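Local atomic coordinates of transcriptional regulator, LacI family (Burkholderia phymatum, PDB entry 2RGY), a protein that probably regulates transcription as a LacI-family repressor or activator, its periplasmic-binding-protein-like core sensing a small effector, perhaps a sugar. Residues Q29-E33 against T248-R253; V60-I64 against E85-H90; H128-I134 against F190-A196; H241-L247 against E269-T273. All coordinates share one frame; numbering follows the deposited sequence.

Contact 1: residues Q29-E33 against T248-R253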
# COMPACT_ATOMS: atom_id res chain seq x y z
N GLN A 29 3.06 11.38 -5.86
CA GLN A 29 3.85 12.41 -6.54
C GLN A 29 3.20 12.89 -7.84
O GLN A 29 3.28 14.07 -8.16
CB GLN A 29 5.26 11.92 -6.87
CG GLN A 29 6.19 11.88 -5.68
CD GLN A 29 6.22 13.18 -4.92
OE1 GLN A 29 6.40 14.26 -5.49
NE2 GLN A 29 6.03 13.10 -3.62
N THR A 30 2.59 11.99 -8.59
CA THR A 30 1.94 12.38 -9.83
C THR A 30 0.77 13.30 -9.49
O THR A 30 0.63 14.38 -10.07
CB THR A 30 1.43 11.15 -10.62
OG1 THR A 30 2.51 10.23 -10.85
CG2 THR A 30 0.87 11.58 -11.97
N ASP A 31 -0.06 12.88 -8.55
CA ASP A 31 -1.22 13.67 -8.12
C ASP A 31 -0.77 15.05 -7.64
O ASP A 31 -1.37 16.07 -7.99
CB ASP A 31 -1.96 12.94 -6.98
CG ASP A 31 -3.10 13.76 -6.38
OD1 ASP A 31 -3.88 14.36 -7.14
OD2 ASP A 31 -3.24 13.78 -5.13
N LEU A 32 0.31 15.06 -6.87
CA LEU A 32 0.90 16.27 -6.30
C LEU A 32 1.34 17.29 -7.35
O LEU A 32 0.95 18.46 -7.29
CB LEU A 32 2.09 15.87 -5.43
CG LEU A 32 2.34 16.56 -4.09
CD1 LEU A 32 1.02 16.71 -3.35
CD2 LEU A 32 3.33 15.73 -3.26
N GLU A 33 2.16 16.86 -8.30
CA GLU A 33 2.65 17.78 -9.32
C GLU A 33 1.52 18.31 -10.20
O GLU A 33 1.57 19.45 -10.67
CB GLU A 33 3.71 17.10 -10.18
CG GLU A 33 5.01 16.79 -9.43
CD GLU A 33 5.60 18.01 -8.70
OE1 GLU A 33 5.66 19.11 -9.29
OE2 GLU A 33 6.03 17.86 -7.53
N THR A 248 10.08 10.37 -9.93
CA THR A 248 8.70 10.54 -10.34
C THR A 248 8.39 12.03 -10.45
O THR A 248 7.81 12.49 -11.43
CB THR A 248 7.71 9.90 -9.34
OG1 THR A 248 7.96 8.50 -9.23
CG2 THR A 248 6.28 10.11 -9.80
N GLN A 249 8.77 12.79 -9.44
CA GLN A 249 8.53 14.22 -9.45
C GLN A 249 9.11 14.85 -10.72
O GLN A 249 8.46 15.63 -11.39
CB GLN A 249 9.16 14.85 -8.20
CG GLN A 249 9.10 16.36 -8.16
CD GLN A 249 9.68 16.91 -6.89
OE1 GLN A 249 10.85 16.68 -6.56
NE2 GLN A 249 8.88 17.66 -6.15
N ASN A 250 10.34 14.47 -11.04
CA ASN A 250 11.00 15.00 -12.23
C ASN A 250 10.43 14.45 -13.54
O ASN A 250 10.35 15.17 -14.54
CB ASN A 250 12.51 14.76 -12.12
CG ASN A 250 13.19 15.75 -11.18
OD1 ASN A 250 13.50 16.87 -11.58
ND2 ASN A 250 13.40 15.35 -9.93
N ALA A 251 10.03 13.19 -13.54
CA ALA A 251 9.45 12.59 -14.73
C ALA A 251 8.13 13.30 -15.04
O ALA A 251 7.86 13.64 -16.19
CB ALA A 251 9.20 11.09 -14.51
N VAL A 252 7.33 13.54 -14.01
CA VAL A 252 6.05 14.21 -14.19
C VAL A 252 6.22 15.69 -14.54
O VAL A 252 5.45 16.23 -15.32
CB VAL A 252 5.16 14.04 -12.95
CG1 VAL A 252 3.87 14.81 -13.13
CG2 VAL A 252 4.86 12.56 -12.73
N ARG A 253 7.22 16.34 -13.96
CA ARG A 253 7.47 17.75 -14.27
C ARG A 253 7.90 17.90 -15.73
O ARG A 253 7.45 18.82 -16.42
CB ARG A 253 8.55 18.32 -13.34
CG ARG A 253 8.03 18.61 -11.95
CD ARG A 253 9.11 19.16 -11.04
NE ARG A 253 8.55 19.58 -9.76
CZ ARG A 253 9.27 20.03 -8.73
NH1 ARG A 253 10.59 20.12 -8.83
NH2 ARG A 253 8.66 20.39 -7.62

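Contact 2: residues V60-I64 against E85-H90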
# COMPACT_ATOMS: atom_id res chain seq x y z
N VAL A 60 -3.10 1.22 -21.15
CA VAL A 60 -2.49 2.42 -21.71
C VAL A 60 -3.28 2.90 -22.94
O VAL A 60 -3.48 4.10 -23.11
CB VAL A 60 -1.02 2.19 -22.10
CG1 VAL A 60 -0.43 3.46 -22.69
CG2 VAL A 60 -0.22 1.78 -20.86
N ARG A 61 -3.73 1.97 -23.78
CA ARG A 61 -4.52 2.37 -24.95
C ARG A 61 -5.84 3.01 -24.52
O ARG A 61 -6.37 3.88 -25.20
CB ARG A 61 -4.77 1.16 -25.86
CG ARG A 61 -3.54 0.74 -26.66
CD ARG A 61 -3.81 -0.40 -27.65
NE ARG A 61 -4.14 -1.66 -26.99
CZ ARG A 61 -3.59 -2.84 -27.27
NH1 ARG A 61 -2.66 -2.95 -28.22
NH2 ARG A 61 -3.98 -3.92 -26.61
N PHE A 62 -6.35 2.59 -23.36
CA PHE A 62 -7.59 3.11 -22.80
C PHE A 62 -7.38 4.55 -22.33
O PHE A 62 -8.30 5.38 -22.39
CB PHE A 62 -8.01 2.23 -21.61
CG PHE A 62 -9.32 2.62 -20.99
CD1 PHE A 62 -10.48 2.68 -21.76
CD2 PHE A 62 -9.41 2.88 -19.61
CE1 PHE A 62 -11.72 2.99 -21.18
CE2 PHE A 62 -10.65 3.19 -19.01
CZ PHE A 62 -11.81 3.25 -19.81
N LEU A 63 -6.18 4.86 -21.84
CA LEU A 63 -5.86 6.20 -21.39
C LEU A 63 -5.69 7.10 -22.61
O LEU A 63 -6.18 8.23 -22.64
CB LEU A 63 -4.55 6.20 -20.58
CG LEU A 63 -4.57 5.54 -19.19
CD1 LEU A 63 -3.15 5.51 -18.63
CD2 LEU A 63 -5.50 6.30 -18.26
N ILE A 64 -4.98 6.58 -23.61
CA ILE A 64 -4.74 7.32 -24.84
C ILE A 64 -6.05 7.61 -25.55
O ILE A 64 -6.23 8.67 -26.14
CB ILE A 64 -3.82 6.51 -25.80
CG1 ILE A 64 -2.42 6.39 -25.21
CG2 ILE A 64 -3.74 7.19 -27.16
CD1 ILE A 64 -1.46 5.63 -26.08
N GLU A 85 5.48 1.50 -29.76
CA GLU A 85 4.14 1.53 -30.35
C GLU A 85 3.25 2.53 -29.63
O GLU A 85 2.61 3.38 -30.26
CB GLU A 85 3.53 0.13 -30.26
CG GLU A 85 2.17 0.03 -30.87
CD GLU A 85 1.65 -1.38 -30.83
OE1 GLU A 85 1.09 -1.79 -29.78
OE2 GLU A 85 1.81 -2.09 -31.86
N LEU A 86 3.22 2.43 -28.30
CA LEU A 86 2.43 3.33 -27.47
C LEU A 86 2.89 4.76 -27.68
O LEU A 86 2.09 5.69 -27.67
CB LEU A 86 2.58 2.94 -25.99
CG LEU A 86 2.03 1.56 -25.59
CD1 LEU A 86 2.46 1.20 -24.17
CD2 LEU A 86 0.51 1.59 -25.70
N HIS A 87 4.19 4.95 -27.88
CA HIS A 87 4.73 6.29 -28.07
C HIS A 87 4.31 6.91 -29.40
O HIS A 87 4.08 8.13 -29.46
CB HIS A 87 6.25 6.28 -27.98
CG HIS A 87 6.83 7.65 -27.78
ND1 HIS A 87 6.65 8.37 -26.62
CD2 HIS A 87 7.58 8.43 -28.59
CE1 HIS A 87 7.26 9.53 -26.72
NE2 HIS A 87 7.83 9.59 -27.91
N ARG A 88 4.20 6.12 -30.46
CA ARG A 88 3.77 6.70 -31.74
C ARG A 88 2.27 6.98 -31.72
O ARG A 88 1.77 7.79 -32.51
CB ARG A 88 4.14 5.80 -32.91
CG ARG A 88 3.65 4.38 -32.79
CD ARG A 88 3.56 3.75 -34.18
NE ARG A 88 2.29 4.07 -34.82
CZ ARG A 88 1.11 3.66 -34.34
NH1 ARG A 88 1.06 2.93 -33.22
NH2 ARG A 88 -0.02 3.98 -34.97
N MSE A 89 1.55 6.31 -30.83
CA MSE A 89 0.11 6.53 -30.69
C MSE A 89 -0.12 7.83 -29.91
O MSE A 89 -1.13 8.50 -30.07
CB MSE A 89 -0.54 5.38 -29.91
CG MSE A 89 -0.91 4.17 -30.74
SE MSE A 89 -1.55 2.80 -29.74
CE MSE A 89 -3.26 3.32 -29.46
N HIS A 90 0.84 8.17 -29.05
CA HIS A 90 0.73 9.36 -28.23
C HIS A 90 2.14 9.83 -27.88
O HIS A 90 2.75 9.33 -26.93
CB HIS A 90 -0.06 9.02 -26.95
CG HIS A 90 -0.53 10.21 -26.19
ND1 HIS A 90 0.32 11.01 -25.45
CD2 HIS A 90 -1.76 10.76 -26.06
CE1 HIS A 90 -0.36 11.99 -24.90
NE2 HIS A 90 -1.63 11.86 -25.25

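Contact 3: residues H128-I134 against F190-A196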
# COMPACT_ATOMS: atom_id res chain seq x y z
N HIS A 128 29.31 -12.23 5.20
CA HIS A 128 28.58 -13.31 4.55
C HIS A 128 29.25 -13.74 3.23
O HIS A 128 29.55 -12.90 2.38
CB HIS A 128 27.13 -12.87 4.31
CG HIS A 128 26.41 -12.49 5.57
ND1 HIS A 128 25.83 -13.41 6.40
CD2 HIS A 128 26.24 -11.28 6.17
CE1 HIS A 128 25.33 -12.80 7.46
NE2 HIS A 128 25.57 -11.51 7.34
N ARG A 129 29.47 -15.05 3.08
CA ARG A 129 30.10 -15.62 1.88
C ARG A 129 29.13 -16.52 1.12
O ARG A 129 29.27 -16.72 -0.09
CB ARG A 129 31.34 -16.44 2.26
CG ARG A 129 32.51 -15.66 2.82
CD ARG A 129 33.25 -14.87 1.76
NE ARG A 129 33.67 -15.70 0.62
CZ ARG A 129 34.34 -15.24 -0.43
NH1 ARG A 129 34.66 -13.95 -0.50
NH2 ARG A 129 34.65 -16.04 -1.44
N LYS A 130 28.17 -17.11 1.83
CA LYS A 130 27.17 -17.99 1.23
C LYS A 130 25.88 -17.18 1.20
O LYS A 130 25.23 -17.00 2.23
CB LYS A 130 26.97 -19.24 2.08
CG LYS A 130 28.19 -20.15 2.19
CD LYS A 130 28.44 -20.94 0.91
CE LYS A 130 29.60 -21.92 1.07
NZ LYS A 130 30.88 -21.23 1.49
N LEU A 131 25.52 -16.70 0.01
CA LEU A 131 24.34 -15.87 -0.16
C LEU A 131 23.27 -16.54 -1.00
O LEU A 131 23.53 -17.53 -1.67
CB LEU A 131 24.78 -14.57 -0.83
CG LEU A 131 26.02 -13.93 -0.21
CD1 LEU A 131 26.63 -12.92 -1.15
CD2 LEU A 131 25.65 -13.29 1.12
N ALA A 132 22.07 -15.97 -0.96
CA ALA A 132 20.93 -16.47 -1.72
C ALA A 132 20.15 -15.26 -2.25
O ALA A 132 20.22 -14.18 -1.67
CB ALA A 132 20.03 -17.34 -0.82
N VAL A 133 19.40 -15.45 -3.33
CA VAL A 133 18.63 -14.36 -3.91
C VAL A 133 17.22 -14.75 -4.34
O VAL A 133 17.00 -15.81 -4.93
CB VAL A 133 19.33 -13.77 -5.15
CG1 VAL A 133 18.50 -12.63 -5.70
CG2 VAL A 133 20.74 -13.30 -4.80
N ILE A 134 16.26 -13.88 -4.03
CA ILE A 134 14.87 -14.08 -4.44
C ILE A 134 14.63 -12.86 -5.31
O ILE A 134 14.59 -11.73 -4.81
CB ILE A 134 13.91 -14.05 -3.24
CG1 ILE A 134 14.10 -15.32 -2.39
CG2 ILE A 134 12.47 -13.96 -3.73
CD1 ILE A 134 13.25 -15.35 -1.14
N PHE A 190 22.96 -20.96 3.17
CA PHE A 190 23.08 -19.51 2.96
C PHE A 190 22.90 -18.78 4.29
O PHE A 190 22.09 -19.18 5.12
CB PHE A 190 22.04 -19.03 1.93
CG PHE A 190 20.64 -18.97 2.45
CD1 PHE A 190 20.18 -17.82 3.10
CD2 PHE A 190 19.78 -20.06 2.30
CE1 PHE A 190 18.86 -17.76 3.59
CE2 PHE A 190 18.47 -20.02 2.78
CZ PHE A 190 18.01 -18.86 3.44
N THR A 191 23.67 -17.72 4.49
CA THR A 191 23.55 -16.96 5.72
C THR A 191 23.07 -15.56 5.42
O THR A 191 22.72 -14.81 6.34
CB THR A 191 24.90 -16.87 6.48
OG1 THR A 191 25.85 -16.18 5.66
CG2 THR A 191 25.41 -18.27 6.81
N GLY A 192 23.05 -15.21 4.14
CA GLY A 192 22.61 -13.88 3.73
C GLY A 192 21.68 -13.97 2.54
O GLY A 192 21.97 -14.68 1.57
N LEU A 193 20.57 -13.24 2.60
CA LEU A 193 19.56 -13.26 1.54
C LEU A 193 19.25 -11.88 0.96
O LEU A 193 19.04 -10.92 1.70
CB LEU A 193 18.26 -13.87 2.08
CG LEU A 193 17.01 -13.77 1.19
CD1 LEU A 193 17.20 -14.61 -0.05
CD2 LEU A 193 15.79 -14.25 1.96
N PHE A 194 19.22 -11.80 -0.36
CA PHE A 194 18.88 -10.56 -1.04
C PHE A 194 17.55 -10.73 -1.76
O PHE A 194 17.38 -11.63 -2.58
CB PHE A 194 19.96 -10.20 -2.06
CG PHE A 194 19.59 -9.06 -2.96
CD1 PHE A 194 18.97 -7.92 -2.45
CD2 PHE A 194 19.93 -9.10 -4.31
CE1 PHE A 194 18.69 -6.82 -3.27
CE2 PHE A 194 19.66 -8.00 -5.15
CZ PHE A 194 19.04 -6.86 -4.64
N CYS A 195 16.60 -9.86 -1.42
CA CYS A 195 15.28 -9.87 -2.03
C CYS A 195 15.12 -8.66 -2.95
O CYS A 195 15.32 -7.52 -2.54
CB CYS A 195 14.20 -9.85 -0.95
SG CYS A 195 14.20 -11.34 0.04
N ALA A 196 14.74 -8.94 -4.20
CA ALA A 196 14.57 -7.92 -5.23
C ALA A 196 13.71 -6.71 -4.85
O ALA A 196 13.82 -5.65 -5.48
CB ALA A 196 14.04 -8.56 -6.51
O HOH W 1 28.11 -16.96 4.71

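Contact 4: residues H241-L247 against E269-T273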
# COMPACT_ATOMS: atom_id res chain seq x y z
N HIS A 241 18.02 1.99 -0.72
CA HIS A 241 17.15 3.13 -0.94
C HIS A 241 17.15 3.66 -2.38
O HIS A 241 18.17 4.16 -2.86
CB HIS A 241 17.51 4.28 -0.01
CG HIS A 241 16.65 5.48 -0.19
ND1 HIS A 241 15.39 5.57 0.35
CD2 HIS A 241 16.84 6.61 -0.91
CE1 HIS A 241 14.84 6.71 -0.03
NE2 HIS A 241 15.69 7.36 -0.80
N ILE A 242 16.00 3.57 -3.04
CA ILE A 242 15.83 4.03 -4.42
C ILE A 242 15.07 5.36 -4.39
O ILE A 242 14.01 5.45 -3.78
CB ILE A 242 15.01 3.01 -5.24
CG1 ILE A 242 15.78 1.69 -5.35
CG2 ILE A 242 14.71 3.57 -6.62
CD1 ILE A 242 17.15 1.82 -6.05
N PRO A 243 15.59 6.40 -5.07
CA PRO A 243 14.95 7.72 -5.11
C PRO A 243 13.72 7.76 -6.01
O PRO A 243 13.70 8.45 -7.01
CB PRO A 243 16.07 8.62 -5.61
CG PRO A 243 16.69 7.76 -6.65
CD PRO A 243 16.75 6.37 -5.99
N THR A 244 12.70 7.01 -5.62
CA THR A 244 11.47 6.92 -6.39
C THR A 244 10.64 8.20 -6.42
O THR A 244 10.12 8.57 -7.47
CB THR A 244 10.61 5.76 -5.86
OG1 THR A 244 11.29 4.53 -6.11
CG2 THR A 244 9.24 5.74 -6.54
N ALA A 245 10.52 8.87 -5.28
CA ALA A 245 9.75 10.11 -5.22
C ALA A 245 10.38 11.18 -6.11
O ALA A 245 9.68 11.88 -6.84
CB ALA A 245 9.65 10.60 -3.79
N GLU A 246 11.71 11.31 -6.04
CA GLU A 246 12.43 12.31 -6.83
C GLU A 246 12.34 12.07 -8.34
O GLU A 246 12.10 13.00 -9.10
CB GLU A 246 13.90 12.37 -6.42
CG GLU A 246 14.15 12.82 -4.99
CD GLU A 246 14.36 11.64 -4.04
OE1 GLU A 246 13.43 10.82 -3.89
OE2 GLU A 246 15.47 11.54 -3.46
N LEU A 247 12.55 10.83 -8.76
CA LEU A 247 12.50 10.53 -10.19
C LEU A 247 11.08 10.73 -10.72
O LEU A 247 10.90 11.23 -11.83
CB LEU A 247 12.98 9.10 -10.45
CG LEU A 247 14.51 8.92 -10.37
CD1 LEU A 247 14.88 7.44 -10.44
CD2 LEU A 247 15.18 9.70 -11.50
N GLU A 269 19.51 12.64 -12.08
CA GLU A 269 20.51 11.90 -11.32
C GLU A 269 20.33 12.00 -9.82
O GLU A 269 20.41 13.09 -9.25
CB GLU A 269 21.92 12.39 -11.67
CG GLU A 269 22.28 12.26 -13.15
CD GLU A 269 22.15 10.83 -13.65
OE1 GLU A 269 22.62 9.91 -12.94
OE2 GLU A 269 21.58 10.61 -14.75
N PHE A 270 20.08 10.86 -9.18
CA PHE A 270 19.92 10.84 -7.74
C PHE A 270 20.71 9.67 -7.20
O PHE A 270 20.82 8.63 -7.86
CB PHE A 270 18.45 10.76 -7.35
CG PHE A 270 17.66 11.91 -7.87
CD1 PHE A 270 16.90 11.77 -9.04
CD2 PHE A 270 17.73 13.15 -7.25
CE1 PHE A 270 16.23 12.87 -9.59
CE2 PHE A 270 17.06 14.27 -7.79
CZ PHE A 270 16.30 14.13 -8.96
N PRO A 271 21.30 9.83 -6.01
CA PRO A 271 22.07 8.70 -5.51
C PRO A 271 21.23 7.60 -4.87
O PRO A 271 20.13 7.83 -4.37
CB PRO A 271 23.04 9.36 -4.53
CG PRO A 271 22.21 10.45 -3.95
CD PRO A 271 21.49 11.02 -5.17
N VAL A 272 21.77 6.39 -4.94
CA VAL A 272 21.14 5.24 -4.33
C VAL A 272 22.04 4.98 -3.12
O VAL A 272 23.27 5.06 -3.21
CB VAL A 272 21.15 4.05 -5.29
CG1 VAL A 272 22.58 3.69 -5.63
CG2 VAL A 272 20.44 2.86 -4.67
N THR A 273 21.43 4.70 -1.99
CA THR A 273 22.17 4.43 -0.77
C THR A 273 21.53 3.24 -0.07
O THR A 273 20.55 2.67 -0.56
CB THR A 273 22.11 5.63 0.19
OG1 THR A 273 20.74 5.96 0.44
CG2 THR A 273 22.83 6.84 -0.42

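Contact 1: residues Q29-E33 against T248-R253
Glu33 reaches from helix 21-36 to Gln249 and Arg253 of helix 244-260, a pairing that in this periplasmic-binding-protein-like fold brings a helix late in the chain back against one near its start. The segment axes pass 9.0 Å apart at a crossing angle of -46°. Glu33 illustrates how one acidic side chain can serve both an apolar and a polar layer. CB of Glu33 lies 3.7 Å from CG1 of Val252. CG comes near the carbonyl oxygen of Gln249, and there the chain bends (chi2 -52°), which turns the carboxylate toward the second helix. Its two oxygens divide the work: OE1 of Glu33 accepts a nearly straight hydrogen bond from NE of Arg253 (3.0 Å, 171°), the core of a salt bridge, and OE2 accepts from NE2 of Gln249 at 3.2 Å. Both donors meet the carboxylate from outside its plane, although each keeps its acceptor close to its own plane. Holding both oxygens should restrict rotation of the carboxylate.

One turn earlier on each helix, CG2 of Thr248 packs 3.6 Å from CB of Gln29, while CG2 of Val252 meets OG1 of Thr30, a hydroxyl already bonded to the carbonyl of Ile26. Trp264 makes a cation-pi contact with Arg253 and also touches Glu33. Over one face of the Arg253 guanidinium sits NE2 of Gln249, 3.1 Å from NH2, a meeting of two donors and no hydrogen bond.

Contact 2: residues V60-I64 against E85-H90
Val60 opens an apolar seam with Leu86, where helix 52-65 runs beside helix 80-89. The short segment axes are 10.8 Å apart and only 6° from parallel, so the seam illustrates how neighbouring helices on one face of an alpha/beta sheet meet through their side chains while their backbones stay well separated. CG1 of Val60, anti to the backbone N (chi1 179°), approaches CD2 of Leu86 at 3.7 Å, and the two side chains cross at about a right angle; CD1 of the leucine also lies close.

One residue on, Arg61 contributes mainly its aliphatic part. Its CG stands 3.8 Å from CE of Met89, a selenomethionine whose chain bends at its last torsion (chi3 80°), which sets its methyl against the aliphatic part of Arg61. The guanidinium lies near Glu85, but with 4.2 Å between NH1 of Arg61 and OE1 of Glu85 the opposite charges stay beyond a salt bridge and probably attract only weakly.

Ile64 completes the walk. CD1 of Ile64 rests against CB of Met89, at 3.9 Å, and CB of His90, at 3.8 Å, and also nears the carbonyl oxygen of Leu86. His90 is the first residue to leave the helical path, and its ring is fixed elsewhere through NE2, bonded to the carbonyl of Cys68.

Both helices rest on the parallel sheet of this half of the protein: Val60 touches Phe14 of strand 10-14, and Leu86 touches Met93 of strand 93-96.

Contact 3: residues H128-I134 against F190-A196
Leu131 to Ile134 and Gly192 to Cys195 run as neighbouring parallel strands, their axes 4.6 Å apart and 21° from aligned, in the mixed sheet of one half of a periplasmic-binding-protein-like alpha/beta fold. The ladder shows the regular alternation of parallel pairing: Ala132 N gives to Gly192 O, Phe194 N to Ala132 O, Ile134 N to Phe194 O and Ala196 N to Ile134 O. At the start of the ladder, Lys130 O accepts from Thr191 N at 2.8 Å and more weakly from Gly192 N.

Side chains then sort to two faces. CB of Ala132 lies over one face of the Phe190 ring, 4.1 Å from its centroid, in a CH-pi contact. CD1 of Leu193, already against Ala132, also meets CG1 of Ile134 at 3.9 Å, and helices 173-186 and 198-210 pack on this face. On the other, Val133 and Phe194 lie side by side, CG1 to CD2 4.1 Å, against helix 141-155, whose Phe150 stacks on the Phe194 ring. Gly192 leaves room there for Leu131 and the His128 ring.

The loop end is tied by polar groups. A water accepts from Arg129 N and lies within hydrogen-bonding distance of the Thr191 hydroxyl. OG1 of Thr191, set between the backbone N and carbonyl carbon (chi1 62°), meets ND1 of His128 at the ring edge in a 2.9 Å hydrogen bond.

Contact 4: residues H241-L247 against E269-T273
His241 N donates to Thr273 O at 2.6 Å, the shortest polar bond here, with the donor tilted 23° from the carbonyl plane. The reverse bond, Thr273 N to His241 O, is weak at 3.4 Å, so this antiparallel hydrogen-bonded pair is held unevenly. The two side chains lie alongside each other, pointing the same way, and the imidazole is oriented from outside by ND1 bonded to Asp226.

Past this pair the contact becomes apolar. CG2 of Val272 lies anti to its backbone N, which carries the methyl to CD1 of Ile242 at 3.7 Å and brings it near the carbonyl oxygen of His241. Pro243, the centre of an inverse gamma turn and the N-cap of the helix that follows, sets its CG 3.5 Å from CB of Phe270.

The Phe270 ring illustrates how an aromatic in a loop can be gripped from two directions. CB of Glu246 stands 3.7 Å from the ring centroid and just 3° off the normal, a CH-pi contact squarely over one face. At the edge, CD2 of Leu247 comes within 3.6 Å of CD1 of Phe270.

Helix 244-260 receives the returning loop along its first turn: the chain leaves strand 238-241 for this helix and comes back to pair antiparallel at the edge of the mixed sheet, consistent with one of the linkers between the two halves of a LacI-family core.

Overall arrangement
The four contacts sample both halves of a two-domain binding-protein fold. Contact 2 belongs to the half built on the five-stranded parallel sheet, contact 3 to the half with the mixed sheet, and their centres lie 40 Å apart. Contact 4 lies where the chain passes from the mixed-sheet half into helix 244-260, and contact 1 holds that helix against helix 21-36 in the first half. Their centres are 14 Å apart, and they touch where Asn250 meets the Phe270 ring. Contact 3 comes within about 8 Å of contact 4, nearest atoms, and contact 2 within about 10 Å of contact 1. In relatives, effectors bind in the cleft between the halves, probably so here.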